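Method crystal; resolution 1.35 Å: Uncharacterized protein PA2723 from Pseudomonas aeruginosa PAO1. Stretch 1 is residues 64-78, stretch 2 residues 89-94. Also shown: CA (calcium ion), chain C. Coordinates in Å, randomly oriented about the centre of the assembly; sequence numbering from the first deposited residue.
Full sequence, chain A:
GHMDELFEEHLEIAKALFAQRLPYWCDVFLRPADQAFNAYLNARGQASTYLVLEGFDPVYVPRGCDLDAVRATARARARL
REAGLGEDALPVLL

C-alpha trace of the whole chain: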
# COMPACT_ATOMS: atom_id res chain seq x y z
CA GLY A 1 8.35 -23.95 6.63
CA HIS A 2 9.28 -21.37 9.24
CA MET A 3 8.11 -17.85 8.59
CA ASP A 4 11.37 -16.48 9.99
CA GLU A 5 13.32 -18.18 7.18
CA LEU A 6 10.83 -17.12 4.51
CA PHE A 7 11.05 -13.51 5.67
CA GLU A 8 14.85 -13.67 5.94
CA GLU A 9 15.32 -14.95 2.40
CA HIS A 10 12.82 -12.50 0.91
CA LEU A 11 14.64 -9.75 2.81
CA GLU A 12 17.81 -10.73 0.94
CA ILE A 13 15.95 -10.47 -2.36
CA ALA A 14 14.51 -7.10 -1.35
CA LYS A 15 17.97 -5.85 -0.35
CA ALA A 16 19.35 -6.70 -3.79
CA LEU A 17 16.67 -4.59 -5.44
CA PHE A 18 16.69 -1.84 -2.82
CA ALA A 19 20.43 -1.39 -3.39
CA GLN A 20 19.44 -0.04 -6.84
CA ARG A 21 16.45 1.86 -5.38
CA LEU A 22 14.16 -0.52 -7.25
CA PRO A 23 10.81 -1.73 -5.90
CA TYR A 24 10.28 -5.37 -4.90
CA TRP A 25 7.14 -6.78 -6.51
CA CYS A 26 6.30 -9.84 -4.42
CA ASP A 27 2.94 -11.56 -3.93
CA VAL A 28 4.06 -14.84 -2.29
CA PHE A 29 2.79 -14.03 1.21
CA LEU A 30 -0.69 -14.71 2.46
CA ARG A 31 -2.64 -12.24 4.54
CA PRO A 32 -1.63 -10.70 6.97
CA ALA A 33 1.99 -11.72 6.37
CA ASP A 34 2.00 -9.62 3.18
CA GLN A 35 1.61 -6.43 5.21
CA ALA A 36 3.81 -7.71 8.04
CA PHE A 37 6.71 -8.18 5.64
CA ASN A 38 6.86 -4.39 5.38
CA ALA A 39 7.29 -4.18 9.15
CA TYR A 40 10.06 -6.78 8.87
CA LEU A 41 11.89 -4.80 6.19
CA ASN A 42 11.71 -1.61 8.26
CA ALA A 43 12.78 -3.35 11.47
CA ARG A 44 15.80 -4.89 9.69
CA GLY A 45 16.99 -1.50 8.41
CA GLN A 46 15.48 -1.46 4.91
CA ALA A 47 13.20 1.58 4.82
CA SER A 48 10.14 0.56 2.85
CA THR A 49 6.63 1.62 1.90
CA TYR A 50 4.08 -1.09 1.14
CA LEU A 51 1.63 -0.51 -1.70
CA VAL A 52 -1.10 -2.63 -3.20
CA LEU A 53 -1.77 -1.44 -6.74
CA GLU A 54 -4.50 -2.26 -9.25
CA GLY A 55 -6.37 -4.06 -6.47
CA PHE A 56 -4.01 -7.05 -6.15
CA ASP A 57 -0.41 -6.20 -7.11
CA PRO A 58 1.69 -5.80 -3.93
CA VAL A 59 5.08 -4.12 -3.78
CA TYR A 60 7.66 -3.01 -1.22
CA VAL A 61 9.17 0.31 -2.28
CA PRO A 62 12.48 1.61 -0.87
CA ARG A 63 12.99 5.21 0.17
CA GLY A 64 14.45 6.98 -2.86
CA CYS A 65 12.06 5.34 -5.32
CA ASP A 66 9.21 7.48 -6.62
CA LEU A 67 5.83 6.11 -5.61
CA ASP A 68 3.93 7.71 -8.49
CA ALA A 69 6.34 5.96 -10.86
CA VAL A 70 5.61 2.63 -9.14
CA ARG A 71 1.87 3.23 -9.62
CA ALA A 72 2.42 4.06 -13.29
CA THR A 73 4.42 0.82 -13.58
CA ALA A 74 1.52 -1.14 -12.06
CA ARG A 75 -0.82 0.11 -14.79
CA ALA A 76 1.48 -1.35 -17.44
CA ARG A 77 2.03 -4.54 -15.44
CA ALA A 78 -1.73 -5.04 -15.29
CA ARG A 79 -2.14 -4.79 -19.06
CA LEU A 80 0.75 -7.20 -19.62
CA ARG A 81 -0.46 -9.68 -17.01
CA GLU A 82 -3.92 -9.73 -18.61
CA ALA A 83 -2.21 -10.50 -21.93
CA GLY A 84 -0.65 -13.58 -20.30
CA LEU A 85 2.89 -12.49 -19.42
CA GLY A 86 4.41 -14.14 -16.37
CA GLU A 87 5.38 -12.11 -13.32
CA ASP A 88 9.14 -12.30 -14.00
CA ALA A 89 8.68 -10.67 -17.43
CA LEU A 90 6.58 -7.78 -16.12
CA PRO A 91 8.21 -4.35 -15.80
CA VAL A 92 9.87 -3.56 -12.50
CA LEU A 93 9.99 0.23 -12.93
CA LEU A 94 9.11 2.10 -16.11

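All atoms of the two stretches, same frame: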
# COMPACT_ATOMS: atom_id res chain seq x y z
N GLY A 64 13.66 6.62 -1.70
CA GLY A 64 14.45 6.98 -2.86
C GLY A 64 13.91 6.46 -4.17
O GLY A 64 14.52 6.71 -5.22
N CYS A 65 12.79 5.74 -4.13
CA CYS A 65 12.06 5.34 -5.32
C CYS A 65 10.71 6.04 -5.34
O CYS A 65 10.00 6.07 -4.33
CB CYS A 65 11.85 3.82 -5.31
SG CYS A 65 11.06 3.15 -6.75
N ASP A 66 10.38 6.62 -6.48
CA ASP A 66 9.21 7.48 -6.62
C ASP A 66 7.94 6.64 -6.64
O ASP A 66 7.79 5.76 -7.49
CB ASP A 66 9.34 8.29 -7.91
CG ASP A 66 8.27 9.34 -8.02
OD1 ASP A 66 7.17 9.00 -8.47
OD2 ASP A 66 8.53 10.49 -7.61
N LEU A 67 7.01 6.95 -5.74
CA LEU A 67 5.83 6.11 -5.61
C LEU A 67 4.88 6.29 -6.79
O LEU A 67 4.23 5.33 -7.22
CB LEU A 67 5.10 6.40 -4.31
CG LEU A 67 5.86 6.11 -3.02
CD1 LEU A 67 5.00 6.43 -1.80
CD2 LEU A 67 6.32 4.68 -2.95
N ASP A 68 4.78 7.51 -7.31
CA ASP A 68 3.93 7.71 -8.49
C ASP A 68 4.45 6.91 -9.68
O ASP A 68 3.67 6.38 -10.48
CB ASP A 68 3.83 9.19 -8.82
CG ASP A 68 2.92 9.95 -7.85
OD1 ASP A 68 2.02 9.35 -7.23
OD2 ASP A 68 3.11 11.18 -7.72
N ALA A 69 5.77 6.76 -9.78
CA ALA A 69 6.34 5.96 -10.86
C ALA A 69 6.02 4.48 -10.66
O ALA A 69 5.77 3.77 -11.64
CB ALA A 69 7.84 6.19 -10.95
N VAL A 70 6.01 4.01 -9.41
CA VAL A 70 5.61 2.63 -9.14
C VAL A 70 4.15 2.41 -9.54
O VAL A 70 3.81 1.39 -10.14
CB VAL A 70 5.88 2.26 -7.68
CG1 VAL A 70 5.40 0.86 -7.36
CG2 VAL A 70 7.38 2.33 -7.41
N ARG A 71 3.27 3.35 -9.21
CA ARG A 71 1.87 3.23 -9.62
C ARG A 71 1.74 3.23 -11.13
O ARG A 71 0.98 2.42 -11.69
CB ARG A 71 1.04 4.36 -8.99
CG ARG A 71 -0.41 4.35 -9.46
CD ARG A 71 -1.31 5.28 -8.66
NE ARG A 71 -0.79 6.64 -8.61
CZ ARG A 71 -1.33 7.64 -7.92
NH1 ARG A 71 -2.43 7.47 -7.19
NH2 ARG A 71 -0.75 8.83 -7.95
N ALA A 72 2.47 4.10 -11.83
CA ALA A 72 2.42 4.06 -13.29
C ALA A 72 2.88 2.70 -13.80
O ALA A 72 2.30 2.16 -14.75
CB ALA A 72 3.28 5.18 -13.88
N THR A 73 3.92 2.14 -13.19
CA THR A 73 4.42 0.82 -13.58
C THR A 73 3.34 -0.24 -13.40
O THR A 73 3.18 -1.12 -14.25
CB THR A 73 5.68 0.50 -12.77
OG1 THR A 73 6.69 1.51 -12.98
CG2 THR A 73 6.28 -0.85 -13.16
N ALA A 74 2.56 -0.15 -12.31
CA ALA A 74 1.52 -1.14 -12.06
C ALA A 74 0.46 -1.13 -13.14
O ALA A 74 -0.11 -2.18 -13.46
CB ALA A 74 0.88 -0.88 -10.70
N ARG A 75 0.16 0.04 -13.71
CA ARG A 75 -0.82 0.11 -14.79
C ARG A 75 -0.34 -0.70 -15.99
O ARG A 75 -1.11 -1.46 -16.60
CB ARG A 75 -1.07 1.57 -15.19
CG ARG A 75 -1.64 2.41 -14.05
CD ARG A 75 -1.97 3.82 -14.49
NE ARG A 75 -2.52 4.60 -13.39
CZ ARG A 75 -1.94 5.66 -12.84
NH1 ARG A 75 -0.77 6.11 -13.27
NH2 ARG A 75 -2.56 6.29 -11.84
N ALA A 76 0.93 -0.58 -16.33
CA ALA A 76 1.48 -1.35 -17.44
C ALA A 76 1.56 -2.83 -17.10
O ALA A 76 1.26 -3.68 -17.94
CB ALA A 76 2.88 -0.82 -17.79
N ARG A 77 2.00 -3.16 -15.88
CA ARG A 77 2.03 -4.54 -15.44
C ARG A 77 0.66 -5.19 -15.56
O ARG A 77 0.55 -6.35 -15.96
CB ARG A 77 2.51 -4.58 -13.98
CG ARG A 77 3.98 -4.26 -13.77
CD ARG A 77 4.32 -4.05 -12.32
NE ARG A 77 3.97 -5.20 -11.48
CZ ARG A 77 4.75 -6.25 -11.27
NH1 ARG A 77 5.94 -6.33 -11.85
NH2 ARG A 77 4.34 -7.22 -10.47
N ALA A 78 -0.40 -4.45 -15.23
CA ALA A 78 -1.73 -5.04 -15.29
C ALA A 78 -2.11 -5.39 -16.72
O ALA A 78 -2.65 -6.47 -16.98
CB ALA A 78 -2.77 -4.10 -14.67
N ALA A 89 8.52 -11.46 -16.22
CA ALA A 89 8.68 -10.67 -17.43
C ALA A 89 7.99 -9.32 -17.33
O ALA A 89 8.12 -8.50 -18.24
CB ALA A 89 8.14 -11.44 -18.64
N LEU A 90 7.26 -9.06 -16.24
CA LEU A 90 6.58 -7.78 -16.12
C LEU A 90 7.56 -6.69 -15.73
O LEU A 90 8.56 -6.96 -15.06
CB LEU A 90 5.49 -7.85 -15.06
CG LEU A 90 4.40 -8.89 -15.31
CD1 LEU A 90 3.45 -8.91 -14.11
CD2 LEU A 90 3.62 -8.66 -16.59
N PRO A 91 7.29 -5.45 -16.13
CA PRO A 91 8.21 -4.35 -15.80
C PRO A 91 8.34 -4.16 -14.30
O PRO A 91 7.37 -4.27 -13.55
CB PRO A 91 7.56 -3.13 -16.46
CG PRO A 91 6.60 -3.67 -17.44
CD PRO A 91 6.17 -5.02 -16.98
N VAL A 92 9.56 -3.86 -13.89
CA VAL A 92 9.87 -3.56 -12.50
C VAL A 92 9.68 -2.07 -12.21
O VAL A 92 9.10 -1.70 -11.19
CB VAL A 92 11.30 -4.02 -12.17
CG1 VAL A 92 11.72 -3.52 -10.79
CG2 VAL A 92 11.39 -5.54 -12.22
N LEU A 93 10.15 -1.21 -13.10
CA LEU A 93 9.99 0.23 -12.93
C LEU A 93 10.12 0.86 -14.31
O LEU A 93 11.17 0.71 -14.94
CB LEU A 93 11.06 0.77 -11.99
CG LEU A 93 10.92 2.23 -11.56
CD1 LEU A 93 9.67 2.42 -10.74
CD2 LEU A 93 12.16 2.68 -10.80
N LEU A 94 9.08 1.53 -14.78
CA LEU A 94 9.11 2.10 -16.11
C LEU A 94 10.23 3.12 -16.28
O LEU A 94 10.65 3.76 -15.32
CB LEU A 94 7.78 2.75 -16.44
CG LEU A 94 6.62 1.77 -16.58
CD1 LEU A 94 5.35 2.56 -16.85
CD2 LEU A 94 6.86 0.74 -17.68
OXT LEU A 94 10.72 3.30 -17.39
CA CA C . 4.67 12.53 -6.90
O HOH W 1 6.11 13.88 -5.79
O HOH W 2 4.70 13.95 -8.70

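The apolar part of the contact is built largely around Leu-93. Its CA-to-CB bond points sideways, but the end of the side chain turns back to the first stretch (chi1 t, chi2 p). Leu-93 CD1 lies 4.0 Å from Val-70 CG2 and 4.2 Å from Ala-69 CB. Leu-93 CD2 reaches Cys-65 SG at 4.2 Å, just before the helix. Leucine suits this place because its branched end is bulky enough to touch Cys-65, Ala-69 and Val-70 together.

Leu-94 extends the apolar contact along the helix. Its CD1 is 4.5 Å from Ala-72 CB and its CD2 is 4.3 Å from Ala-76 CB. Leu-94 CD1 also packs on the helix backbone, 3.7 Å from Ala-72 O. Ala-76 points toward the tail, and its short side chain lets the leucine lie close to the helix. Leu-94 is exposed and ends in the C-terminal carboxylate.

Thr-73 is buried and joins the apolar and polar parts. Its CA-to-CB bond points toward the tail. The methyl CG2 packs against Pro-91, with 4.2 Å between Thr-73 CG2 and Pro-91 CB. The hydroxyl has two partners. Thr-73 OG1 donates to Ala-69 O at 2.8 Å, one turn earlier in the helix, and accepts from Leu-94 N at 3.0 Å, with a nearly straight N-H...O angle of 169°. Threonine suits this place by supplying both a methyl and a hydroxyl. The same Ala-69 O also accepts the helical bond from Thr-73 N, at 2.9 Å.

Arg-77 covers the other end of the contact. Its CA-to-CB bond points sideways, while its end comes nearer the tail. Arg-77 CG lies 4.0 Å from Pro-91 CD, so the aliphatic part of Arg-77 touches the proline ring at CD. Arg-77 NH1 then donates to Pro-91 O at 3.0 Å, with an angle of 165°. This oxygen lies at the guanidinium edge, near its plane, where the N-H groups point. Leu-90 CD1 lies over one face of the same group, and Leu-90 CB is 3.6 Å from Arg-77 NH1. Arg-77 NE and NH2 are hydrogen-bonded elsewhere in the structure. The buried arginine therefore has partners for all three of its side-chain nitrogens.

The C-terminal tail, residues 89-94, thus lies along the helix that begins at Leu-67. It has no regular secondary structure of its own. The contact buries 511 Å² in total, counting both sides.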